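Uncharacterized protein (Mycobacterium tuberculosis CAS/NITR204, PDB 5VYQ) probably transfers a formyl group from a reduced folate carrier to the sugar amine of dTDP-4-amino-4,6-dideoxyglucose. Local coordinates at residues 107-112 / 190-196; 124-130 / 141-147. All blocks are in the same frame, centred on the assembly; numbering follows the deposited sequence.

The two contacts have centres about 13 Å apart. Contact 2 is nested within the loop that contact 1 closes: 107-112 comes first, then the hairpin strands 124-130 and 141-147, then 190-196. Contact 2 is the edge of the six-stranded mixed sheet, where strand 141-147 is outermost in this chain. Contact 1 is a separate two-stranded parallel sheet. Helix 114-121 links 107-112 to the hairpin and touches both contacts. The two meet by packing, Tyr108 CB lying 4.0 Å from Lys124 O. Contact 1 borders both bound ligands, so it brings a late segment of the chain to the pocket beside the main sheet.

Contact 1 (107-112 / 190-196); sequences PYNRGW and EGNLNLK. With FON (N-{[4-({[(6R)-2-amino-5-formyl-4-oxo-1,4,5,6,7,8-hexahydropteridin-6-yl]methyl}amino)phenyl]carbonyl}-L-glutamic acid), chain C; 0FX (dTDP-4-amino-4,6-dideoxyglucose), chain D.
Asn192 bonds Asn109 twice, at its side-chain OD1 and at its backbone N; the two amide planes stand 84° apart. Asn192 ND2 gives a straight bond to Asn109 OD1 at 2.8 Å, and this oxygen lies in the Asn192 amide plane. Asn192 OD1 takes the backbone N of Asn109 at 2.9 Å, from above its carbonyl plane. Asn192 CG sits between the backbone N and the carbonyl carbon (chi1 69°), which turns both amide atoms to Asn109. Asn194 ND2 adds a weak bond to Asn109 OD1. It also gives to a water that bridges Asn109 O and Trp112 O. Gln123 NE2 also bonds Asn192 OD1, and Asn109 ND2 is held by Ser118 and Asp121.

The backbones pair as short parallel strands. Asn194 N bonds Arg110 O at 2.8 Å, and Trp112 N bonds Asn194 O. Arg110 N bonds Asn192 O, and Asn192 N bonds Pro107 O.

The Arg110 chain bends at chi3 (44°), which brings NH2 to Glu190 O in a weak bond of 2.9 Å. Leu193 CB lies over one guanidinium face. The guanidinium has a stronger partner in Leu136 O, bonded at NH1.

Lys196 lies along one face of the Trp112 indole. Its CA makes a CH-pi contact, 3.7 Å from the centroid of the five-membered ring. FON C12 meets the indole at its edge.

Lys196 N bonds FON O at 3.2 Å, and 0FX O3G gives its proton to Gly111 O. Thus 190-196 bonds the folate and 107-112 the sugar nucleotide, while Trp112 touches both. Pairing the segments is consistent with bringing the two ligands together.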
loop_
_atom_site.group_PDB
_atom_site.type_symbol
_atom_site.label_atom_id
_atom_site.label_comp_id
_atom_site.label_asym_id
_atom_site.label_seq_id
_atom_site.Cartn_x
_atom_site.Cartn_y
_atom_site.Cartn_z
ATOM N N PRO A 107 16.223 -26.727 -3.019
ATOM C CA PRO A 107 16.957 -25.973 -4.018
ATOM C C PRO A 107 16.141 -24.909 -4.765
ATOM O O PRO A 107 16.532 -24.524 -5.866
ATOM C CB PRO A 107 17.353 -27.062 -5.025
ATOM C CG PRO A 107 16.131 -27.939 -5.017
ATOM C CD PRO A 107 15.651 -27.961 -3.585
ATOM N N TYR A 108 15.032 -24.480 -4.187
ATOM C CA TYR A 108 14.061 -23.609 -4.849
ATOM C C TYR A 108 14.456 -22.156 -4.590
ATOM O O TYR A 108 14.690 -21.776 -3.431
ATOM C CB TYR A 108 12.643 -23.890 -4.381
ATOM C CG TYR A 108 12.318 -25.379 -4.357
ATOM C CD1 TYR A 108 12.475 -26.150 -5.487
ATOM C CD2 TYR A 108 11.923 -25.994 -3.185
ATOM C CE1 TYR A 108 12.206 -27.516 -5.464
ATOM C CE2 TYR A 108 11.665 -27.355 -3.141
ATOM C CZ TYR A 108 11.816 -28.093 -4.290
ATOM O OH TYR A 108 11.571 -29.436 -4.220
ATOM N N ASN A 109 14.528 -21.334 -5.638
ATOM C CA ASN A 109 14.833 -19.884 -5.441
ATOM C C ASN A 109 16.048 -19.669 -4.565
ATOM O O ASN A 109 16.086 -18.844 -3.642
ATOM C CB ASN A 109 13.591 -19.121 -4.948
ATOM C CG ASN A 109 12.492 -19.124 -6.037
ATOM O OD1 ASN A 109 12.808 -19.048 -7.215
ATOM N ND2 ASN A 109 11.228 -19.183 -5.651
ATOM N N ARG A 110 17.085 -20.418 -4.929
ATOM C CA ARG A 110 18.432 -20.130 -4.397
ATOM C C ARG A 110 18.846 -18.710 -4.739
ATOM O O ARG A 110 18.338 -18.123 -5.708
ATOM C CB ARG A 110 19.418 -21.132 -4.981
ATOM C CG ARG A 110 19.084 -22.573 -4.608
ATOM C CD ARG A 110 19.633 -23.649 -5.526
ATOM N NE ARG A 110 21.024 -23.346 -5.843
ATOM C CZ ARG A 110 21.579 -23.464 -7.042
ATOM N NH1 ARG A 110 22.804 -23.019 -7.209
ATOM N NH2 ARG A 110 20.913 -23.959 -8.083
ATOM N N GLY A 111 19.792 -18.176 -3.962
ATOM C CA GLY A 111 20.370 -16.863 -4.254
ATOM C C GLY A 111 19.515 -15.779 -3.614
ATOM O O GLY A 111 19.128 -15.815 -2.435
ATOM N N TRP A 112 19.197 -14.780 -4.382
ATOM C CA TRP A 112 18.841 -13.496 -3.811
ATOM C C TRP A 112 17.365 -13.449 -3.390
ATOM O O TRP A 112 16.487 -13.816 -4.142
ATOM C CB TRP A 112 19.111 -12.459 -4.908
ATOM C CG TRP A 112 19.371 -11.116 -4.421
ATOM C CD1 TRP A 112 18.505 -10.063 -4.456
ATOM C CD2 TRP A 112 20.562 -10.648 -3.772
ATOM N NE1 TRP A 112 19.105 -8.956 -3.902
ATOM C CE2 TRP A 112 20.362 -9.286 -3.473
ATOM C CE3 TRP A 112 21.782 -11.242 -3.429
ATOM C CZ2 TRP A 112 21.326 -8.507 -2.816
ATOM C CZ3 TRP A 112 22.745 -10.466 -2.770
ATOM C CH2 TRP A 112 22.509 -9.113 -2.479
ATOM N N GLU A 190 18.600 -29.700 -9.138
ATOM C CA GLU A 190 19.365 -28.466 -9.071
ATOM C C GLU A 190 18.546 -27.250 -8.659
ATOM O O GLU A 190 19.113 -26.268 -8.152
ATOM C CB GLU A 190 20.088 -28.221 -10.400
ATOM C CG GLU A 190 21.112 -29.322 -10.705
ATOM C CD GLU A 190 22.137 -29.448 -9.586
ATOM O OE1 GLU A 190 22.841 -28.469 -9.315
ATOM O OE2 GLU A 190 22.136 -30.475 -8.895
ATOM N N GLY A 191 17.238 -27.296 -8.892
ATOM C CA GLY A 191 16.381 -26.146 -8.583
ATOM C C GLY A 191 16.649 -24.971 -9.491
ATOM O O GLY A 191 16.947 -25.148 -10.686
ATOM N N ASN A 192 16.623 -23.751 -8.938
ATOM C CA ASN A 192 16.868 -22.562 -9.712
ATOM C C ASN A 192 17.525 -21.500 -8.867
ATOM O O ASN A 192 17.425 -21.565 -7.648
ATOM C CB ASN A 192 15.560 -22.025 -10.291
ATOM C CG ASN A 192 14.652 -21.482 -9.216
ATOM O OD1 ASN A 192 14.125 -22.228 -8.361
ATOM N ND2 ASN A 192 14.485 -20.157 -9.230
ATOM N N LEU A 193 18.220 -20.592 -9.522
ATOM C CA LEU A 193 19.040 -19.573 -8.859
ATOM C C LEU A 193 18.678 -18.225 -9.351
ATOM O O LEU A 193 18.701 -18.027 -10.550
ATOM C CB LEU A 193 20.515 -19.794 -9.181
ATOM C CG LEU A 193 21.600 -18.882 -8.659
ATOM C CD1 LEU A 193 21.631 -18.787 -7.134
ATOM C CD2 LEU A 193 23.000 -19.171 -9.193
ATOM N N ASN A 194 18.422 -17.290 -8.420
ATOM C CA ASN A 194 18.183 -15.892 -8.730
ATOM C C ASN A 194 19.324 -15.040 -8.189
ATOM O O ASN A 194 19.807 -15.221 -7.045
ATOM C CB ASN A 194 16.859 -15.419 -8.133
ATOM C CG ASN A 194 15.663 -16.147 -8.721
ATOM O OD1 ASN A 194 15.455 -16.134 -9.938
ATOM N ND2 ASN A 194 14.860 -16.764 -7.870
ATOM N N LEU A 195 19.770 -14.090 -9.002
ATOM C CA LEU A 195 20.825 -13.193 -8.588
ATOM C C LEU A 195 20.250 -11.779 -8.385
ATOM O O LEU A 195 19.095 -11.494 -8.754
ATOM C CB LEU A 195 21.997 -13.178 -9.563
ATOM C CG LEU A 195 22.704 -14.510 -9.854
ATOM C CD1 LEU A 195 23.796 -14.300 -10.890
ATOM C CD2 LEU A 195 23.325 -15.061 -8.577
ATOM N N LYS A 196 21.082 -10.930 -7.787
ATOM C CA LYS A 196 20.692 -9.548 -7.516
ATOM C C LYS A 196 20.036 -8.914 -8.742
ATOM O O LYS A 196 18.986 -8.231 -8.627
ATOM C CB LYS A 196 21.895 -8.737 -7.006
ATOM C CG LYS A 196 21.494 -7.323 -6.596
ATOM C CD LYS A 196 22.682 -6.533 -6.043
ATOM C CE LYS A 196 22.286 -5.128 -5.607
ATOM N NZ LYS A 196 21.614 -4.436 -6.733
HETATM N N1 FON C . 30.144 -18.759 -0.891
HETATM C C2 FON C . 29.894 -19.807 -1.669
HETATM N NA2 FON C . 30.942 -20.395 -2.313
HETATM N N3 FON C . 28.633 -20.246 -1.815
HETATM C C4 FON C . 27.570 -19.674 -1.200
HETATM O O4 FON C . 26.411 -20.135 -1.333
HETATM C C4A FON C . 27.819 -18.532 -0.303
HETATM N N5 FON C . 26.842 -17.787 0.379
HETATM C C6 FON C . 27.224 -16.394 0.665
HETATM C C7 FON C . 28.536 -16.430 1.455
HETATM N N8 FON C . 29.529 -17.105 0.656
HETATM C C8A FON C . 29.211 -18.114 -0.176
HETATM C C9 FON C . 27.306 -15.511 -0.600
HETATM N N10 FON C . 25.971 -15.379 -1.175
HETATM C C11 FON C . 25.117 -13.215 -4.624
HETATM C C12 FON C . 24.124 -13.946 -3.971
HETATM C C13 FON C . 24.435 -14.661 -2.819
HETATM C C14 FON C . 25.722 -14.643 -2.295
HETATM C C15 FON C . 26.724 -13.920 -2.934
HETATM C C16 FON C . 26.415 -13.213 -4.096
HETATM C C FON C . 24.750 -12.436 -5.893
HETATM O O FON C . 23.569 -12.260 -6.263
HETATM N N FON C . 25.757 -11.909 -6.598
HETATM C CA FON C . 25.569 -11.063 -7.776
HETATM C CB FON C . 26.275 -9.704 -7.637
HETATM C CG FON C . 25.724 -8.970 -6.409
HETATM C CD FON C . 25.959 -7.474 -6.333
HETATM O OE1 FON C . 26.152 -6.838 -7.390
HETATM O OE2 FON C . 25.905 -6.914 -5.206
HETATM C CT FON C . 26.052 -11.801 -8.989
HETATM O O1 FON C . 25.631 -11.368 -10.088
HETATM O O2 FON C . 26.812 -12.792 -8.851
HETATM C CP1 FON C . 25.715 -18.278 0.679
HETATM O O3 FON C . 24.855 -17.617 1.250
HETATM O O4P 0FX D . 18.509 -11.872 4.243
HETATM P P2 0FX D . 19.801 -11.412 3.659
HETATM O O3P 0FX D . 20.940 -11.202 4.631
HETATM O O1G 0FX D . 20.047 -12.498 2.490
HETATM C C1G 0FX D . 20.810 -12.214 1.331
HETATM C C2G 0FX D . 20.376 -13.222 0.260
HETATM O O2G 0FX D . 18.959 -13.060 0.106
HETATM C C3G 0FX D . 20.650 -14.650 0.760
HETATM O O3G 0FX D . 20.085 -15.646 -0.129
HETATM C C4G 0FX D . 22.141 -14.795 1.041
HETATM N N4A 0FX D . 22.335 -16.162 1.579
HETATM C C5G 0FX D . 22.561 -13.716 2.039
HETATM C C6G 0FX D . 24.088 -13.670 2.067
HETATM O O5G 0FX D . 22.199 -12.381 1.643
HETATM O OPP 0FX D . 19.611 -10.077 2.779
HETATM P P 0FX D . 19.352 -8.553 3.245
HETATM O O1P 0FX D . 20.106 -7.708 2.293
HETATM O O2P 0FX D . 19.541 -8.457 4.738
HETATM O O5 0FX D . 17.787 -8.319 2.987
HETATM C C5 0FX D . 16.803 -8.911 3.803
HETATM C C4 0FX D . 15.455 -8.786 3.120
HETATM O O4 0FX D . 15.134 -7.400 3.028
HETATM C C3 0FX D . 15.363 -9.263 1.671
HETATM O O3 0FX D . 15.086 -10.667 1.616
HETATM C C2 0FX D . 14.223 -8.474 1.056
HETATM C C1 0FX D . 14.391 -7.182 1.823
HETATM N N11 0FX D . 15.103 -6.168 1.036
HETATM C C61 0FX D . 16.390 -5.813 1.229
HETATM C C51 0FX D . 16.982 -4.821 0.471
HETATM C C5A 0FX D . 18.436 -4.488 0.691
HETATM C C21 0FX D . 14.363 -5.392 0.147
HETATM O O21 0FX D . 13.095 -5.687 -0.015
HETATM N N31 0FX D . 14.903 -4.436 -0.611
HETATM C C41 0FX D . 16.199 -4.109 -0.410
HETATM O O41 0FX D . 16.711 -3.120 -1.169
HETATM O O HOH W 1 15.602 -16.338 -5.031
#

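Contact 2 (124-130 / 141-147); sequences KVGVTIH and IIAQREC
Strands 125-130 and 143-147 run antiparallel, their axes 4.3 Å apart at closest approach, with two backbone bonds exchanged between Val127 and Arg145 and a third from Ile129 N to Ala143 O.

On one face Thr128 and Gln144 lie side by side. Gln144 NE2 gives to Thr128 OG1 at 3.0 Å, with the hydroxyl close to the amide plane. Gln144 CG lies between the backbone N and the carbonyl carbon (chi1 69°), and the chain then runs straight, which leaves the amide beside Thr128. Thr128 OG1 is also bonded to Gly104 O and Asn106 N, and Gln144 NE2 to Asn106 O. Several bonds therefore fix both groups against the loop that follows strand 97-102. Thr128 CG2, anti to the backbone N, turns to Ile141 CG1 at 3.9 Å.

The two strands form a beta hairpin at the edge of the mixed sheet of the formyltransferase fold, with 125-131 next to strand 97-102. A classic beta bulge interrupts the pairing: Ile142 and Ala143 both face Ile129. Ile129 O accepts from Ile142 N at 2.8 Å and from Ala143 N at 3.2 Å. The extra residue brings Ile142 CD1 to Ile129 CG2, and both side chains also touch Val99.

Val127, Ala143, Arg145 and Cys147 pack against helix 155-179. Arg145 leads away from the hairpin to a salt bridge with Glu172. Gly126 CA makes a CA-H...O contact with Arg145 O, 3.0 Å away.

At the exposed end, Lys124 and Glu146 cross at about a right angle. Their salt bridge is long, NZ to OE1 3.6 Å, and a water bridges the same two atoms. A second water joins Glu146 OE2 to Val125 N and Cys147 O.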
loop_
_atom_site.group_PDB
_atom_site.type_symbol
_atom_site.label_atom_id
_atom_site.label_comp_id
_atom_site.label_asym_id
_atom_site.label_seq_id
_atom_site.Cartn_x
_atom_site.Cartn_y
_atom_site.Cartn_z
ATOM N N LYS A 124 8.294 -23.436 -2.628
ATOM C CA LYS A 124 8.512 -23.369 -1.176
ATOM C C LYS A 124 9.520 -22.299 -0.816
ATOM O O LYS A 124 10.446 -22.030 -1.566
ATOM C CB LYS A 124 9.056 -24.657 -0.627
ATOM C CG LYS A 124 7.997 -25.751 -0.623
ATOM C CD LYS A 124 8.548 -27.074 -0.105
ATOM C CE LYS A 124 7.478 -28.167 -0.295
ATOM N NZ LYS A 124 7.847 -29.302 0.585
ATOM N N VAL A 125 9.350 -21.754 0.369
ATOM C CA VAL A 125 10.395 -20.970 0.992
ATOM C C VAL A 125 10.547 -21.464 2.430
ATOM O O VAL A 125 9.728 -22.210 2.987
ATOM C CB VAL A 125 10.102 -19.444 0.904
ATOM C CG1 VAL A 125 9.044 -19.043 1.921
ATOM C CG2 VAL A 125 11.402 -18.629 1.051
ATOM N N GLY A 126 11.606 -21.025 3.087
ATOM C CA GLY A 126 11.935 -21.532 4.433
ATOM C C GLY A 126 13.403 -21.226 4.678
ATOM O O GLY A 126 13.922 -20.262 4.112
ATOM N N VAL A 127 14.050 -22.043 5.496
ATOM C CA VAL A 127 15.442 -21.835 5.864
ATOM C C VAL A 127 16.177 -23.143 5.641
ATOM O O VAL A 127 15.627 -24.204 5.950
ATOM C CB VAL A 127 15.539 -21.420 7.334
ATOM C CG1 VAL A 127 16.990 -21.302 7.760
ATOM C CG2 VAL A 127 14.832 -20.124 7.641
ATOM N N THR A 128 17.401 -23.055 5.116
ATOM C CA THR A 128 18.199 -24.247 4.866
ATOM C C THR A 128 19.572 -24.072 5.465
ATOM O O THR A 128 20.183 -23.043 5.234
ATOM C CB THR A 128 18.334 -24.533 3.361
ATOM O OG1 THR A 128 17.017 -24.622 2.752
ATOM C CG2 THR A 128 19.103 -25.786 3.119
ATOM N N ILE A 129 20.036 -25.077 6.204
ATOM C CA ILE A 129 21.411 -25.086 6.705
ATOM C C ILE A 129 22.105 -26.190 5.881
ATOM O O ILE A 129 21.643 -27.318 5.812
ATOM C CB ILE A 129 21.445 -25.448 8.198
ATOM C CG1 ILE A 129 20.655 -24.447 9.026
ATOM C CG2 ILE A 129 22.897 -25.476 8.666
ATOM C CD1 ILE A 129 20.554 -24.701 10.510
ATOM N N HIS A 130 23.218 -25.842 5.251
ATOM C CA HIS A 130 23.904 -26.696 4.296
ATOM C C HIS A 130 25.398 -26.435 4.248
ATOM O O HIS A 130 25.845 -25.311 4.505
ATOM C CB HIS A 130 23.299 -26.557 2.897
ATOM C CG HIS A 130 23.547 -25.226 2.255
ATOM N ND1 HIS A 130 24.624 -24.991 1.441
ATOM C CD2 HIS A 130 22.841 -24.076 2.277
ATOM C CE1 HIS A 130 24.602 -23.735 1.021
ATOM N NE2 HIS A 130 23.500 -23.184 1.482
ATOM N N ILE A 141 22.550 -30.715 2.409
ATOM C CA ILE A 141 21.654 -30.198 3.411
ATOM C C ILE A 141 21.783 -30.877 4.736
ATOM O O ILE A 141 21.620 -32.087 4.865
ATOM C CB ILE A 141 20.189 -30.175 2.894
ATOM C CG1 ILE A 141 20.132 -29.283 1.654
ATOM C CG2 ILE A 141 19.249 -29.697 3.985
ATOM C CD1 ILE A 141 18.818 -29.326 0.923
ATOM N N ILE A 142 21.997 -30.085 5.772
ATOM C CA ILE A 142 22.030 -30.551 7.128
ATOM C C ILE A 142 20.627 -30.548 7.722
ATOM O O ILE A 142 20.202 -31.534 8.335
ATOM C CB ILE A 142 22.993 -29.675 7.993
ATOM C CG1 ILE A 142 24.435 -29.813 7.501
ATOM C CG2 ILE A 142 22.925 -29.972 9.493
ATOM C CD1 ILE A 142 25.352 -28.662 7.874
ATOM N N ALA A 143 19.929 -29.427 7.574
ATOM C CA ALA A 143 18.559 -29.306 8.060
ATOM C C ALA A 143 17.847 -28.220 7.289
ATOM O O ALA A 143 18.490 -27.327 6.742
ATOM C CB ALA A 143 18.529 -28.961 9.534
ATOM N N GLN A 144 16.522 -28.329 7.252
ATOM C CA GLN A 144 15.761 -27.253 6.680
ATOM C C GLN A 144 14.336 -27.318 7.173
ATOM O O GLN A 144 13.861 -28.309 7.762
ATOM C CB GLN A 144 15.889 -27.239 5.146
ATOM C CG GLN A 144 15.246 -28.338 4.432
ATOM C CD GLN A 144 15.355 -28.364 2.907
ATOM O OE1 GLN A 144 15.058 -29.421 2.388
ATOM N NE2 GLN A 144 15.747 -27.293 2.186
ATOM N N ARG A 145 13.661 -26.212 6.942
ATOM C CA ARG A 145 12.310 -26.042 7.428
ATOM C C ARG A 145 11.546 -25.081 6.535
ATOM O O ARG A 145 12.025 -23.993 6.210
ATOM C CB ARG A 145 12.254 -25.557 8.868
ATOM C CG ARG A 145 10.857 -25.485 9.480
ATOM C CD ARG A 145 10.927 -25.411 11.010
ATOM N NE ARG A 145 11.623 -26.610 11.476
ATOM C CZ ARG A 145 12.289 -26.716 12.624
ATOM N NH1 ARG A 145 12.355 -25.693 13.466
ATOM N NH2 ARG A 145 12.899 -27.842 12.918
ATOM N N GLU A 146 10.343 -25.505 6.183
ATOM C CA GLU A 146 9.438 -24.677 5.384
ATOM C C GLU A 146 8.752 -23.583 6.199
ATOM O O GLU A 146 8.444 -23.734 7.384
ATOM C CB GLU A 146 8.433 -25.594 4.639
ATOM C CG GLU A 146 7.549 -24.837 3.635
ATOM C CD GLU A 146 6.562 -25.677 2.844
ATOM O OE1 GLU A 146 6.585 -26.933 2.985
ATOM O OE2 GLU A 146 5.773 -25.014 2.121
ATOM N N CYS A 147 8.495 -22.452 5.538
ATOM C CA CYS A 147 7.667 -21.359 6.068
ATOM C C CYS A 147 6.477 -21.235 5.133
ATOM O O CYS A 147 6.632 -21.016 3.939
ATOM C CB CYS A 147 8.458 -20.070 5.977
ATOM S SG CYS A 147 7.650 -18.614 6.646
HETATM O O HOH W 2 8.247 -28.761 3.561
HETATM O O HOH W 3 6.606 -22.423 1.449
#